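Local coordinates for Ice-binding protein 1 (Shewanella frigidimarina, PDB 6BG8) that adsorbs its bacterium onto ice and inhibits the growth of ice crystals, this chain being the C-terminal ice-binding domain of the longer adhesin, at residues A46-G51 with F57-N62; L142-E147 with S152-T157. All blocks are in the same frame, centred on the assembly; numbering follows the deposited sequence. Where two conformers were deposited one is given.

In the fold
Along the chain the two contacts come in series, neither nested nor crossed: contact 1 closes before contact 2 opens. Contact 1 folds the loop that follows strand 45-46 back onto the turn leading into strand 60-61, with five residues between its segments. It thereby joins an outermost strand of the seven-stranded parallel sheet to strand 60-61, the parallel neighbour of strand 29-31. Strand 65-66 and helix 84-103 are among the elements that follow before contact 2. Contact 2 then spans a four-residue connection and faces strand 142-145, central in a three-stranded parallel sheet, against strand 154-158 of another face. The centres of contact 1 and contact 2 are about 32 Å apart, and the two lie on opposite sides of the chain's centre.

Contact 1 (A46-G51 with F57-N62); sequences AGFTPG and FDELTN
Phe-48 lies against Phe-57 with its CB, more than its ring, over the aromatic face: CB is 3.5 Å from the Phe-57 ring centroid and 5° off the ring normal, a CH-pi contact. The two rings are nearly parallel, at 13°, but slid apart so that they barely overlap. Pro-50 N and Thr-49 O lie at the edge of the Phe-57 ring. Glu-59 comes from another side, its carboxylate steeply inclined to the Phe-48 ring, with OE1 at that ring's edge. A bend at chi2 (79°) brings this carboxylate back to Thr-49, which it grips twice: Thr-49 N donates to Glu-59 OE1 (2.8 Å), on the syn side though tilted from the carboxylate plane, while Thr-49 OG1 donates to the syn lone pair of Glu-59 OE2 (2.7 Å). Two bonds to two oxygens should restrain the rotation of the group. Water 1 also reaches OE2 and links it to Gly-47 O. In return, Asp-58 N donates to Thr-49 O (2.8 Å), and water 2 joins Asp-58 OD2 to Pro-50 O. Tyr-45 meets Phe-57 edge-to-face, and Leu-35 touches both phenylalanines. The single Pro-50/Phe-57 backbone bridge and the type I turn from Phe-57 to Leu-60 close the loop, which lies at the surface, and lead into strand 60-61 of the ice-binding beta-solenoid.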
ATOM      1  N   ALA A  46      -6.069   3.965  16.005  1.00  7.14           N
ATOM      2  CA  ALA A  46      -5.937   3.194  17.238  1.00  7.50           C
ATOM      3  C   ALA A  46      -4.521   2.658  17.381  1.00  8.10           C
ATOM      4  O   ALA A  46      -3.927   2.165  16.416  1.00  8.23           O
ATOM      5  CB  ALA A  46      -6.938   2.030  17.293  1.00 10.76           C
ATOM      6  N   GLY A  47      -3.984   2.752  18.600  1.00  8.02           N
ATOM      7  CA  GLY A  47      -2.704   2.165  18.927  1.00  6.94           C
ATOM      8  C   GLY A  47      -1.516   3.083  18.769  1.00  6.42           C
ATOM      9  O   GLY A  47      -0.400   2.690  19.137  1.00  9.08           O
ATOM     10  N   PHE A  48      -1.710   4.286  18.230  1.00  8.03           N
ATOM     11  CA  PHE A  48      -0.616   5.213  17.987  1.00  9.17           C
ATOM     12  C   PHE A  48      -0.468   6.186  19.152  1.00 10.87           C
ATOM     13  O   PHE A  48      -1.378   6.370  19.968  1.00 14.56           O
ATOM     14  CB  PHE A  48      -0.837   5.983  16.682  1.00  8.71           C
ATOM     15  CG  PHE A  48      -0.843   5.110  15.463  1.00  9.52           C
ATOM     16  CD1 PHE A  48       0.348   4.764  14.844  1.00 11.45           C
ATOM     17  CD2 PHE A  48      -2.037   4.619  14.943  1.00  9.44           C
ATOM     18  CE1 PHE A  48       0.352   3.953  13.710  1.00  9.11           C
ATOM     19  CE2 PHE A  48      -2.044   3.805  13.820  1.00  7.95           C
ATOM     20  CZ  PHE A  48      -0.842   3.470  13.202  1.00  7.76           C
ATOM     21  N   THR A  49       0.699   6.815  19.216  1.00  9.95           N
ATOM     22  CA  THR A  49       1.049   7.721  20.309  1.00  7.76           C
ATOM     23  C   THR A  49       1.252   9.133  19.783  1.00  8.60           C
ATOM     24  O   THR A  49       2.296   9.407  19.160  1.00 10.89           O
ATOM     25  CB  THR A  49       2.323   7.247  21.001  1.00 10.42           C
ATOM     26  OG1 THR A  49       2.211   5.849  21.295  1.00  9.39           O
ATOM     27  CG2 THR A  49       2.553   8.040  22.283  1.00  8.98           C
ATOM     28  N   PRO A  50       0.312  10.056  19.998  1.00 15.57           N
ATOM     29  CA  PRO A  50       0.515  11.436  19.535  1.00  7.11           C
ATOM     30  C   PRO A  50       1.838  12.003  20.034  1.00  9.90           C
ATOM     31  O   PRO A  50       2.221  11.826  21.197  1.00 11.50           O
ATOM     32  CB  PRO A  50      -0.688  12.185  20.123  1.00 12.60           C
ATOM     33  CG  PRO A  50      -1.756  11.140  20.212  1.00 13.48           C
ATOM     34  CD  PRO A  50      -1.026   9.862  20.589  1.00 14.65           C
ATOM     35  N   GLY A  51       2.550  12.669  19.135  1.00 10.55           N
ATOM     36  CA  GLY A  51       3.844  13.238  19.438  1.00 10.01           C
ATOM     37  C   GLY A  51       3.752  14.679  19.894  1.00 15.07           C
ATOM     38  O   GLY A  51       2.700  15.165  20.317  1.00 12.07           O
ATOM     39  N   PHE A  57       2.915  11.186  15.175  1.00  5.76           N
ATOM     40  CA  PHE A  57       2.848   9.993  16.000  1.00  6.02           C
ATOM     41  C   PHE A  57       4.276   9.576  16.314  1.00  7.04           C
ATOM     42  O   PHE A  57       5.153   9.677  15.451  1.00  8.56           O
ATOM     43  CB  PHE A  57       2.141   8.834  15.287  1.00 10.25           C
ATOM     44  CG  PHE A  57       0.643   8.975  15.173  1.00  9.14           C
ATOM     45  CD1 PHE A  57      -0.110   9.586  16.165  1.00  8.82           C
ATOM     46  CD2 PHE A  57      -0.016   8.440  14.072  1.00 11.49           C
ATOM     47  CE1 PHE A  57      -1.497   9.687  16.040  1.00 10.44           C
ATOM     48  CE2 PHE A  57      -1.395   8.531  13.942  1.00 11.48           C
ATOM     49  CZ  PHE A  57      -2.140   9.155  14.915  1.00  6.85           C
ATOM     50  N   ASP A  58       4.509   9.085  17.538  1.00  9.12           N
ATOM     51  CA  ASP A  58       5.850   8.624  17.891  1.00  7.96           C
ATOM     52  C   ASP A  58       6.297   7.466  17.006  1.00  6.95           C
ATOM     53  O   ASP A  58       7.497   7.285  16.777  1.00  8.81           O
ATOM     54  CB  ASP A  58       5.898   8.201  19.361  1.00 10.45           C
ATOM     55  CG  ASP A  58       5.934   9.374  20.307  1.00  9.18           C
ATOM     56  OD1 ASP A  58       6.071  10.521  19.847  1.00 11.01           O
ATOM     57  OD2 ASP A  58       5.821   9.142  21.526  1.00 11.05           O
ATOM     58  N   GLU A  59       5.345   6.678  16.506  1.00  6.95           N
ATOM     59  CA  GLU A  59       5.595   5.528  15.647  1.00 12.94           C
ATOM     60  C   GLU A  59       5.940   5.913  14.218  1.00 11.04           C
ATOM     61  O   GLU A  59       6.270   5.031  13.415  1.00 11.04           O
ATOM     62  CB  GLU A  59       4.361   4.622  15.630  1.00  8.53           C
ATOM     63  CG  GLU A  59       4.039   3.982  16.981  1.00 11.00           C
ATOM     64  CD  GLU A  59       3.335   4.927  17.954  1.00 11.27           C
ATOM     65  OE1 GLU A  59       2.803   5.959  17.504  1.00  9.68           O
ATOM     66  OE2 GLU A  59       3.315   4.631  19.172  1.00 10.23           O
ATOM     67  N   LEU A  60       5.873   7.196  13.889  1.00  6.75           N
ATOM     68  CA  LEU A  60       5.915   7.665  12.511  1.00  6.75           C
ATOM     69  C   LEU A  60       7.014   8.707  12.378  1.00  7.67           C
ATOM     70  O   LEU A  60       6.991   9.730  13.066  1.00  8.93           O
ATOM     71  CB  LEU A  60       4.558   8.251  12.106  1.00  8.22           C
ATOM     72  CG  LEU A  60       4.449   8.938  10.750  1.00  8.53           C
ATOM     73  CD1 LEU A  60       4.699   7.924   9.653  1.00  9.79           C
ATOM     74  CD2 LEU A  60       3.058   9.566  10.601  1.00  8.30           C
ATOM     75  N   THR A  61       7.975   8.452  11.496  1.00  7.14           N
ATOM     76  CA  THR A  61       9.097   9.346  11.239  0.87  9.32           C
ATOM     77  C   THR A  61       9.008   9.884   9.814  1.00  8.68           C
ATOM     78  O   THR A  61       8.698   9.126   8.893  1.00 11.17           O
ATOM     79  CB  THR A  61      10.417   8.597  11.439  0.87 11.20           C
ATOM     80  OG1 THR A  61      10.472   8.085  12.777  0.87 15.32           O
ATOM     81  CG2 THR A  61      11.605   9.517  11.182  0.87 16.41           C
ATOM     82  N   ASN A  62       9.290  11.178   9.635  1.00 11.97           N
ATOM     83  CA  ASN A  62       9.241  11.837   8.327  1.00  8.99           C
ATOM     84  C   ASN A  62       7.857  11.686   7.692  1.00  8.26           C
ATOM     85  O   ASN A  62       7.713  11.336   6.517  1.00 11.51           O
ATOM     86  CB  ASN A  62      10.336  11.316   7.391  1.00 12.12           C
ATOM     87  CG  ASN A  62      10.528  12.207   6.180  1.00 21.34           C
ATOM     88  OD1 ASN A  62      10.122  13.366   6.196  1.00 15.14           O
ATOM     89  ND2 ASN A  62      11.140  11.674   5.119  1.00 13.06           N
TER
HETATM   90  O   HOH W   1       2.558   2.086  19.661  1.00 17.10           O
HETATM   91  O   HOH W   2       4.412  11.040  22.869  1.00 14.88           O

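Contact 2 (L142-E147 with S152-T157); sequences LTLDGE and SVFIFT
The Phe-154 ring carries Leu-144 CB over one face, 4.2 Å from the centroid and 25° off the normal, a CH-pi contact displaced toward the rim. At its edge lie Gly-146 N and Asp-145 O, the latter 3.5 Å from Phe-154 CZ. Phe-156 is met differently: Leu-144 CD2 approaches its edge, 3.8 Å from CZ, while Leu-142 CD2 comes in obliquely. With CG anti to its carbonyl carbon (chi1 -64°), Leu-144 runs past both phenylalanines in the opposite direction, and its CD2 also lies 3.9 Å from Phe-154 CD2, bridging the two rings. Trp-184 stacks on Phe-156, and Ile-182 touches both Leu-144 and Phe-154, extending the apolar cluster. Toward the connection the contact turns polar. Ser-152 OG lies 2.9 Å from Gly-146 O, and Arg-126 NH1 bonds to the same hydroxyl oxygen. Asp-145 OD1 accepts from Glu-147 N in an Asx turn as the strand ends. The axes of strands 142-145 and 154-157 stay 10.2 Å apart at closest, with 136° between their N-to-C directions, nearer antiparallel than parallel, a separation bridged by side chains and too wide for backbone pairing. Such facing of strands from different sheets across a buried apolar interior is characteristic of a beta-solenoid.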
ATOM      1  N   LEU A 142       8.771 -15.078  -3.616  1.00  6.33           N
ATOM      2  CA  LEU A 142       8.514 -14.538  -4.942  1.00  5.76           C
ATOM      3  C   LEU A 142       9.665 -13.603  -5.300  1.00  8.51           C
ATOM      4  O   LEU A 142       9.928 -12.638  -4.577  1.00  8.36           O
ATOM      5  CB  LEU A 142       7.181 -13.794  -4.994  1.00  5.96           C
ATOM      6  CG  LEU A 142       6.946 -12.970  -6.270  1.00  7.52           C
ATOM      7  CD1 LEU A 142       6.902 -13.879  -7.510  1.00  6.55           C
ATOM      8  CD2 LEU A 142       5.671 -12.137  -6.145  1.00  6.99           C
ATOM      9  N   THR A 143      10.366 -13.903  -6.389  1.00  8.69           N
ATOM     10  CA  THR A 143      11.443 -13.045  -6.868  1.00  5.83           C
ATOM     11  C   THR A 143      10.929 -12.243  -8.058  1.00  7.76           C
ATOM     12  O   THR A 143      10.394 -12.814  -9.012  1.00  8.40           O
ATOM     13  CB  THR A 143      12.675 -13.869  -7.252  1.00  6.97           C
ATOM     14  OG1 THR A 143      13.136 -14.593  -6.099  1.00  9.00           O
ATOM     15  CG2 THR A 143      13.794 -12.949  -7.757  1.00  9.71           C
ATOM     16  N   LEU A 144      11.069 -10.923  -7.995  1.00  5.64           N
ATOM     17  CA  LEU A 144      10.642 -10.051  -9.084  1.00  7.73           C
ATOM     18  C   LEU A 144      11.886  -9.528  -9.789  1.00  6.84           C
ATOM     19  O   LEU A 144      12.742  -8.894  -9.161  1.00  5.66           O
ATOM     20  CB  LEU A 144       9.754  -8.917  -8.568  1.00  6.89           C
ATOM     21  CG  LEU A 144       8.432  -9.417  -7.960  1.00  6.48           C
ATOM     22  CD1 LEU A 144       7.599  -8.273  -7.348  1.00 11.92           C
ATOM     23  CD2 LEU A 144       7.603 -10.239  -8.943  1.00  8.22           C
ATOM     24  N   ASP A 145      11.984  -9.818 -11.090  1.00  6.37           N
ATOM     25  CA  ASP A 145      13.194  -9.659 -11.888  1.00  6.19           C
ATOM     26  C   ASP A 145      12.967  -8.513 -12.863  1.00  6.84           C
ATOM     27  O   ASP A 145      12.226  -8.661 -13.844  1.00  7.61           O
ATOM     28  CB  ASP A 145      13.511 -10.968 -12.619  1.00  4.67           C
ATOM     29  CG  ASP A 145      14.795 -10.917 -13.453  1.00  9.21           C
ATOM     30  OD1 ASP A 145      15.394  -9.842 -13.653  1.00  8.12           O
ATOM     31  OD2 ASP A 145      15.202 -11.994 -13.927  1.00  9.72           O
ATOM     32  N   GLY A 146      13.613  -7.378 -12.603  1.00  6.56           N
ATOM     33  CA  GLY A 146      13.488  -6.240 -13.492  1.00  7.48           C
ATOM     34  C   GLY A 146      14.275  -6.315 -14.779  1.00  7.44           C
ATOM     35  O   GLY A 146      14.222  -5.371 -15.570  1.00  8.62           O
ATOM     36  N   GLU A 147      15.024  -7.401 -14.993  1.00  6.26           N
ATOM     37  CA  GLU A 147      15.780  -7.651 -16.227  1.00  9.23           C
ATOM     38  C   GLU A 147      16.763  -6.526 -16.542  1.00 11.67           C
ATOM     39  O   GLU A 147      17.089  -6.276 -17.704  1.00 10.88           O
ATOM     40  CB  GLU A 147      14.838  -7.900 -17.413  1.00  8.38           C
ATOM     41  CG  GLU A 147      14.038  -9.187 -17.251  1.00  7.35           C
ATOM     42  CD  GLU A 147      13.021  -9.395 -18.346  1.00 12.66           C
ATOM     43  OE1 GLU A 147      13.245 -10.276 -19.204  1.00 15.13           O
ATOM     44  OE2 GLU A 147      11.998  -8.681 -18.345  1.00 10.12           O
ATOM     45  N   SER A 152      11.290  -1.026 -14.548  1.00  9.02           N
ATOM     46  CA  SER A 152      10.359  -2.121 -14.800  1.00  7.02           C
ATOM     47  C   SER A 152       9.182  -2.075 -13.835  1.00  6.48           C
ATOM     48  O   SER A 152       9.365  -1.978 -12.614  1.00  6.76           O
ATOM     49  CB  SER A 152      11.066  -3.465 -14.679  1.00  8.42           C
ATOM     50  OG  SER A 152      11.929  -3.671 -15.778  1.00  7.42           O
ATOM     51  N   VAL A 153       7.976  -2.184 -14.390  1.00  7.42           N
ATOM     52  CA  VAL A 153       6.728  -2.070 -13.638  1.00  6.22           C
ATOM     53  C   VAL A 153       6.094  -3.451 -13.531  1.00  6.93           C
ATOM     54  O   VAL A 153       6.030  -4.194 -14.520  1.00  6.95           O
ATOM     55  CB  VAL A 153       5.761  -1.073 -14.300  1.00  6.57           C
ATOM     56  CG1 VAL A 153       4.354  -1.217 -13.705  1.00  6.98           C
ATOM     57  CG2 VAL A 153       6.265   0.345 -14.113  1.00 10.36           C
ATOM     58  N   PHE A 154       5.631  -3.794 -12.333  1.00  7.07           N
ATOM     59  CA  PHE A 154       4.948  -5.052 -12.055  1.00  4.45           C
ATOM     60  C   PHE A 154       3.574  -4.724 -11.488  1.00  4.91           C
ATOM     61  O   PHE A 154       3.476  -4.007 -10.492  1.00  6.98           O
ATOM     62  CB  PHE A 154       5.720  -5.901 -11.036  1.00  6.51           C
ATOM     63  CG  PHE A 154       7.129  -6.230 -11.436  1.00  4.96           C
ATOM     64  CD1 PHE A 154       8.128  -5.262 -11.411  1.00  4.59           C
ATOM     65  CD2 PHE A 154       7.469  -7.529 -11.769  1.00  7.75           C
ATOM     66  CE1 PHE A 154       9.442  -5.585 -11.757  1.00  9.36           C
ATOM     67  CE2 PHE A 154       8.776  -7.860 -12.108  1.00  5.45           C
ATOM     68  CZ  PHE A 154       9.760  -6.876 -12.097  1.00  8.85           C
ATOM     69  N   ILE A 155       2.521  -5.257 -12.104  1.00  2.73           N
ATOM     70  CA  ILE A 155       1.160  -5.060 -11.621  1.00  5.49           C
ATOM     71  C   ILE A 155       0.537  -6.426 -11.419  1.00  7.53           C
ATOM     72  O   ILE A 155       0.507  -7.249 -12.345  1.00  9.17           O
ATOM     73  CB  ILE A 155       0.323  -4.213 -12.588  1.00  4.62           C
ATOM     74  CG1 ILE A 155       0.882  -2.789 -12.640  1.00  6.55           C
ATOM     75  CG2 ILE A 155      -1.146  -4.206 -12.160  1.00  8.27           C
ATOM     76  CD1 ILE A 155       0.312  -1.934 -13.760  1.00  6.06           C
ATOM     77  N   PHE A 156       0.059  -6.669 -10.209  1.00  6.53           N
ATOM     78  CA  PHE A 156      -0.714  -7.856  -9.869  1.00  6.35           C
ATOM     79  C   PHE A 156      -2.125  -7.406  -9.551  1.00  6.70           C
ATOM     80  O   PHE A 156      -2.327  -6.575  -8.661  1.00  5.93           O
ATOM     81  CB  PHE A 156      -0.092  -8.590  -8.685  1.00  5.10           C
ATOM     82  CG  PHE A 156       1.286  -9.085  -8.968  1.00  7.96           C
ATOM     83  CD1 PHE A 156       2.391  -8.269  -8.763  1.00  7.02           C
ATOM     84  CD2 PHE A 156       1.477 -10.352  -9.491  1.00  7.19           C
ATOM     85  CE1 PHE A 156       3.669  -8.732  -9.058  1.00  7.02           C
ATOM     86  CE2 PHE A 156       2.739 -10.809  -9.786  1.00  6.39           C
ATOM     87  CZ  PHE A 156       3.833  -9.998  -9.572  1.00  7.10           C
ATOM     88  N   THR A 157      -3.092  -7.916 -10.307  1.00  9.10           N
ATOM     89  CA  THR A 157      -4.464  -7.442 -10.185  1.00  3.60           C
ATOM     90  C   THR A 157      -5.392  -8.637 -10.005  1.00  7.19           C
ATOM     91  O   THR A 157      -5.480  -9.508 -10.876  1.00  7.46           O
ATOM     92  CB  THR A 157      -4.844  -6.564 -11.379  1.00  6.11           C
ATOM     93  OG1 THR A 157      -6.202  -6.154 -11.233  1.00  8.90           O
ATOM     94  CG2 THR A 157      -4.613  -7.268 -12.725  1.00  3.74           C
TER